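Local atomic coordinates of glyoxylate reductase (PDB entry 3WNV), a protein that probably catalyses the NAD(P)H-dependent reduction of glyoxylate to glycolate, as a fungal member of the D-2-hydroxyacid dehydrogenase family. Residues 233-246 / 260-272. Numbering follows the deposited sequence.
Sequences MKDGVVIVNTARGA and GKVASVGLDVYEN. With SO4 (sulfate ion), chain C.
Ile239 and Val265 sit side by side on neighbouring parallel strands, 237-241 and 262-267, which helix 250-259 connects in a beta-alpha-beta unit of the Rossmann-type NAD-binding domain. Gly266 N donates to Ile239 O and Asn241 N to Gly266 O, while Val265 CG1 packs 4.0 Å from Ile239 CB. On that same face the Ile239 side chain crosses that of Val262 at about a right angle and brings CD1 to Val262 CG2, the methyl that Val237 CG1 also meets.

At the start of the strands Lys261 reaches over to the turn 234-237. Its CG is anti to the backbone N (chi1 179°) and the chain bends at the next bond, which carries NZ to two acceptors: Met233 O at 2.8 Å and Asp235 OD1 at 2.7 Å. The carboxylate crosses the lysine chain nearly at right angles and takes the salt bridge on the anti side of OD1, 32° out of its plane. Replacing Lys261 with a methionine would probably leave Asp235 without its countercharge and the turn less firmly tied to the start of strand 262-267.

Beyond the other strand ends, Val269 pushes CG2 against the Asn241 amide, 3.6 Å from CG, and against Gly245 N. Gly245 lies so close to Tyr270 that a side chain would collide with its carbonyl carbon. The amide is held from both ends: OD1 accepts from Ala243 N in an Asx turn, and ND2 donates to Arg244 O and to a water that bridges to Val269 O. Arg244, salt-bridged through NE to Asp90, turns its guanidinium edge to a sulfate, probably from the crystallisation liquor; NH1 donates to sulfate O1 and NH2 to O3, each at 3.0 Å, the sulfur lying in the guanidinium plane.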
loop_
_atom_site.group_PDB
_atom_site.type_symbol
_atom_site.label_atom_id
_atom_site.label_comp_id
_atom_site.label_asym_id
_atom_site.label_seq_id
_atom_site.Cartn_x
_atom_site.Cartn_y
_atom_site.Cartn_z
ATOM N N MET A 233 -16.151 5.642 17.092
ATOM C CA MET A 233 -15.805 4.227 17.274
ATOM C C MET A 233 -16.187 3.760 18.697
ATOM O O MET A 233 -16.539 4.596 19.546
ATOM C CB MET A 233 -14.332 3.967 16.969
ATOM C CG MET A 233 -13.981 4.202 15.509
ATOM S SD MET A 233 -12.215 4.040 15.283
ATOM C CE MET A 233 -12.011 4.485 13.530
ATOM N N LYS A 234 -16.161 2.446 18.935
ATOM C CA LYS A 234 -16.391 1.858 20.269
ATOM C C LYS A 234 -15.283 2.284 21.201
ATOM O O LYS A 234 -14.138 2.304 20.782
ATOM C CB LYS A 234 -16.254 0.342 20.200
ATOM C CG LYS A 234 -17.381 -0.381 19.547
ATOM C CD LYS A 234 -17.118 -1.860 19.662
ATOM C CE LYS A 234 -18.379 -2.632 19.460
ATOM N NZ LYS A 234 -18.233 -3.916 20.206
ATOM N N ASP A 235 -15.584 2.576 22.469
ATOM C CA ASP A 235 -14.505 2.694 23.470
ATOM C C ASP A 235 -13.693 1.386 23.471
ATOM O O ASP A 235 -14.280 0.296 23.479
ATOM C CB ASP A 235 -15.089 2.913 24.880
ATOM C CG ASP A 235 -15.688 4.298 25.064
ATOM O OD1 ASP A 235 -15.406 5.211 24.258
ATOM O OD2 ASP A 235 -16.421 4.487 26.054
ATOM N N GLY A 236 -12.357 1.477 23.436
ATOM C CA GLY A 236 -11.512 0.286 23.391
ATOM C C GLY A 236 -11.298 -0.334 22.010
ATOM O O GLY A 236 -10.798 -1.475 21.899
ATOM N N VAL A 237 -11.637 0.406 20.942
ATOM C CA VAL A 237 -11.423 -0.093 19.575
ATOM C C VAL A 237 -9.936 -0.332 19.374
ATOM O O VAL A 237 -9.107 0.315 20.017
ATOM C CB VAL A 237 -11.939 0.947 18.515
ATOM C CG1 VAL A 237 -11.157 2.260 18.608
ATOM C CG2 VAL A 237 -11.949 0.370 17.087
ATOM N N VAL A 238 -9.599 -1.289 18.512
ATOM C CA VAL A 238 -8.239 -1.477 18.052
ATOM C C VAL A 238 -8.227 -1.161 16.556
ATOM O O VAL A 238 -9.081 -1.651 15.789
ATOM C CB VAL A 238 -7.780 -2.922 18.284
ATOM C CG1 VAL A 238 -6.454 -3.191 17.535
ATOM C CG2 VAL A 238 -7.636 -3.191 19.767
ATOM N N ILE A 239 -7.282 -0.340 16.143
ATOM C CA ILE A 239 -7.206 0.072 14.721
ATOM C C ILE A 239 -5.997 -0.533 14.035
ATOM O O ILE A 239 -4.900 -0.433 14.548
ATOM C CB ILE A 239 -7.208 1.626 14.577
ATOM C CG1 ILE A 239 -8.518 2.230 15.077
ATOM C CG2 ILE A 239 -6.928 2.052 13.127
ATOM C CD1 ILE A 239 -8.463 3.715 15.307
ATOM N N VAL A 240 -6.204 -1.142 12.864
ATOM C CA VAL A 240 -5.095 -1.678 12.047
ATOM C C VAL A 240 -5.031 -0.975 10.716
ATOM O O VAL A 240 -6.074 -0.764 10.085
ATOM C CB VAL A 240 -5.287 -3.180 11.834
ATOM C CG1 VAL A 240 -4.281 -3.750 10.812
ATOM C CG2 VAL A 240 -5.202 -3.948 13.168
ATOM N N ASN A 241 -3.818 -0.620 10.288
ATOM C CA ASN A 241 -3.602 -0.009 8.995
ATOM C C ASN A 241 -2.388 -0.551 8.326
ATOM O O ASN A 241 -1.315 -0.366 8.794
ATOM C CB ASN A 241 -3.433 1.503 9.170
ATOM C CG ASN A 241 -3.610 2.273 7.895
ATOM O OD1 ASN A 241 -3.957 1.710 6.899
ATOM N ND2 ASN A 241 -3.420 3.561 7.962
ATOM N N THR A 242 -2.582 -1.211 7.216
ATOM C CA THR A 242 -1.507 -1.637 6.378
ATOM C C THR A 242 -1.515 -0.944 5.004
ATOM O O THR A 242 -0.790 -1.305 4.153
ATOM C CB THR A 242 -1.494 -3.140 6.181
ATOM O OG1 THR A 242 -2.722 -3.497 5.617
ATOM C CG2 THR A 242 -1.343 -3.858 7.483
ATOM N N ALA A 243 -2.362 0.056 4.858
ATOM C CA ALA A 243 -2.638 0.682 3.562
ATOM C C ALA A 243 -1.765 1.902 3.303
ATOM O O ALA A 243 -0.691 1.792 2.711
ATOM C CB ALA A 243 -4.147 1.038 3.430
ATOM N N ARG A 244 -2.243 3.083 3.706
ATOM C CA ARG A 244 -1.456 4.296 3.594
ATOM C C ARG A 244 -1.659 5.060 4.887
ATOM O O ARG A 244 -2.784 5.195 5.348
ATOM C CB ARG A 244 -1.928 5.135 2.385
ATOM C CG ARG A 244 -1.500 4.561 1.030
ATOM C CD ARG A 244 0.009 4.743 0.885
ATOM N NE ARG A 244 0.523 4.346 -0.441
ATOM C CZ ARG A 244 0.977 3.123 -0.722
ATOM N NH1 ARG A 244 0.957 2.164 0.216
ATOM N NH2 ARG A 244 1.429 2.841 -1.945
ATOM N N GLY A 245 -0.593 5.595 5.491
ATOM C CA GLY A 245 -0.765 6.116 6.839
ATOM C C GLY A 245 -1.573 7.402 6.833
ATOM O O GLY A 245 -2.235 7.716 7.812
ATOM N N ALA A 246 -1.561 8.118 5.713
ATOM C CA ALA A 246 -2.205 9.421 5.662
ATOM C C ALA A 246 -3.716 9.324 5.547
ATOM O O ALA A 246 -4.420 10.355 5.567
ATOM C CB ALA A 246 -1.627 10.314 4.518
ATOM N N GLY A 260 -7.613 6.998 25.894
ATOM C CA GLY A 260 -8.070 5.641 26.154
ATOM C C GLY A 260 -9.219 5.254 25.246
ATOM O O GLY A 260 -9.744 4.156 25.351
ATOM N N LYS A 261 -9.610 6.147 24.338
ATOM C CA LYS A 261 -10.666 5.825 23.359
ATOM C C LYS A 261 -10.249 4.629 22.507
ATOM O O LYS A 261 -11.028 3.693 22.285
ATOM C CB LYS A 261 -10.920 7.027 22.439
ATOM C CG LYS A 261 -11.976 6.769 21.375
ATOM C CD LYS A 261 -13.350 6.786 22.027
ATOM C CE LYS A 261 -14.381 6.098 21.161
ATOM N NZ LYS A 261 -15.745 6.140 21.798
ATOM N N VAL A 262 -9.018 4.692 21.993
ATOM C CA VAL A 262 -8.455 3.601 21.213
ATOM C C VAL A 262 -7.548 2.793 22.144
ATOM O O VAL A 262 -6.635 3.346 22.778
ATOM C CB VAL A 262 -7.668 4.152 20.002
ATOM C CG1 VAL A 262 -6.926 3.022 19.269
ATOM C CG2 VAL A 262 -8.606 4.931 19.023
ATOM N N ALA A 263 -7.787 1.492 22.239
ATOM C CA ALA A 263 -7.036 0.664 23.164
ATOM C C ALA A 263 -5.610 0.412 22.633
ATOM O O ALA A 263 -4.612 0.450 23.377
ATOM C CB ALA A 263 -7.770 -0.647 23.407
ATOM N N SER A 264 -5.508 0.161 21.333
ATOM C CA SER A 264 -4.225 -0.160 20.730
ATOM C C SER A 264 -4.328 0.028 19.235
ATOM O O SER A 264 -5.429 0.154 18.698
ATOM C CB SER A 264 -3.796 -1.589 21.042
ATOM O OG SER A 264 -2.457 -1.792 20.565
ATOM N N VAL A 265 -3.184 0.060 18.571
ATOM C CA VAL A 265 -3.158 0.074 17.117
ATOM C C VAL A 265 -2.128 -0.924 16.627
ATOM O O VAL A 265 -1.168 -1.234 17.318
ATOM C CB VAL A 265 -2.841 1.433 16.491
ATOM C CG1 VAL A 265 -3.948 2.478 16.811
ATOM C CG2 VAL A 265 -1.450 1.942 16.980
ATOM N N GLY A 266 -2.361 -1.408 15.417
ATOM C CA GLY A 266 -1.447 -2.318 14.738
ATOM C C GLY A 266 -1.146 -1.677 13.391
ATOM O O GLY A 266 -1.938 -1.810 12.453
ATOM N N LEU A 267 -0.005 -1.004 13.285
ATOM C CA LEU A 267 0.288 -0.203 12.082
ATOM C C LEU A 267 1.504 -0.687 11.325
ATOM O O LEU A 267 2.492 -1.051 11.941
ATOM C CB LEU A 267 0.543 1.261 12.484
ATOM C CG LEU A 267 -0.607 1.885 13.302
ATOM C CD1 LEU A 267 -0.224 3.316 13.652
ATOM C CD2 LEU A 267 -1.952 1.864 12.545
ATOM N N ASP A 268 1.458 -0.569 9.990
ATOM C CA ASP A 268 2.593 -0.867 9.138
ATOM C C ASP A 268 2.886 0.390 8.367
ATOM O O ASP A 268 3.898 0.489 7.701
ATOM C CB ASP A 268 2.218 -1.978 8.171
ATOM C CG ASP A 268 3.436 -2.609 7.483
ATOM O OD1 ASP A 268 4.476 -2.827 8.165
ATOM O OD2 ASP A 268 3.324 -2.888 6.268
ATOM N N VAL A 269 2.024 1.381 8.499
ATOM C CA VAL A 269 2.167 2.611 7.690
ATOM C C VAL A 269 1.856 3.867 8.487
ATOM O O VAL A 269 1.131 3.804 9.482
ATOM C CB VAL A 269 1.263 2.565 6.418
ATOM C CG1 VAL A 269 1.726 1.464 5.495
ATOM C CG2 VAL A 269 -0.225 2.393 6.803
ATOM N N TYR A 270 2.387 5.010 8.044
ATOM C CA TYR A 270 2.352 6.245 8.829
ATOM C C TYR A 270 2.193 7.465 7.945
ATOM O O TYR A 270 2.646 7.484 6.786
ATOM C CB TYR A 270 3.633 6.405 9.689
ATOM C CG TYR A 270 3.878 5.133 10.453
ATOM C CD1 TYR A 270 3.232 4.895 11.660
ATOM C CD2 TYR A 270 4.667 4.135 9.899
ATOM C CE1 TYR A 270 3.419 3.699 12.347
ATOM C CE2 TYR A 270 4.850 2.940 10.559
ATOM C CZ TYR A 270 4.211 2.725 11.768
ATOM O OH TYR A 270 4.411 1.520 12.404
ATOM N N GLU A 271 1.604 8.503 8.508
ATOM C CA GLU A 271 1.276 9.683 7.712
ATOM C C GLU A 271 2.478 10.373 7.069
ATOM O O GLU A 271 2.349 10.875 5.960
ATOM C CB GLU A 271 0.473 10.683 8.546
ATOM C CG GLU A 271 0.049 11.917 7.761
ATOM C CD GLU A 271 -0.931 12.785 8.528
ATOM O OE1 GLU A 271 -1.227 12.440 9.688
ATOM O OE2 GLU A 271 -1.392 13.819 7.976
ATOM N N ASN A 272 3.623 10.415 7.757
ATOM C CA ASN A 272 4.819 11.042 7.207
ATOM C C ASN A 272 6.014 10.119 7.197
ATOM O O ASN A 272 7.134 10.514 7.548
ATOM C CB ASN A 272 5.131 12.306 7.989
ATOM C CG ASN A 272 4.048 13.354 7.807
ATOM O OD1 ASN A 272 3.885 13.888 6.710
ATOM N ND2 ASN A 272 3.298 13.642 8.864
HETATM S S SO4 C . 2.030 -1.062 -2.132
HETATM O O1 SO4 C . 1.788 -0.544 -0.797
HETATM O O2 SO4 C . 1.069 -2.100 -2.494
HETATM O O3 SO4 C . 1.807 0.077 -3.070
HETATM O O4 SO4 C . 3.365 -1.621 -2.222
HETATM O O HOH W 1 -1.607 4.495 9.904
HETATM O O HOH W 2 1.650 -2.831 4.319
HETATM O O HOH W 3 1.961 5.379 4.163
#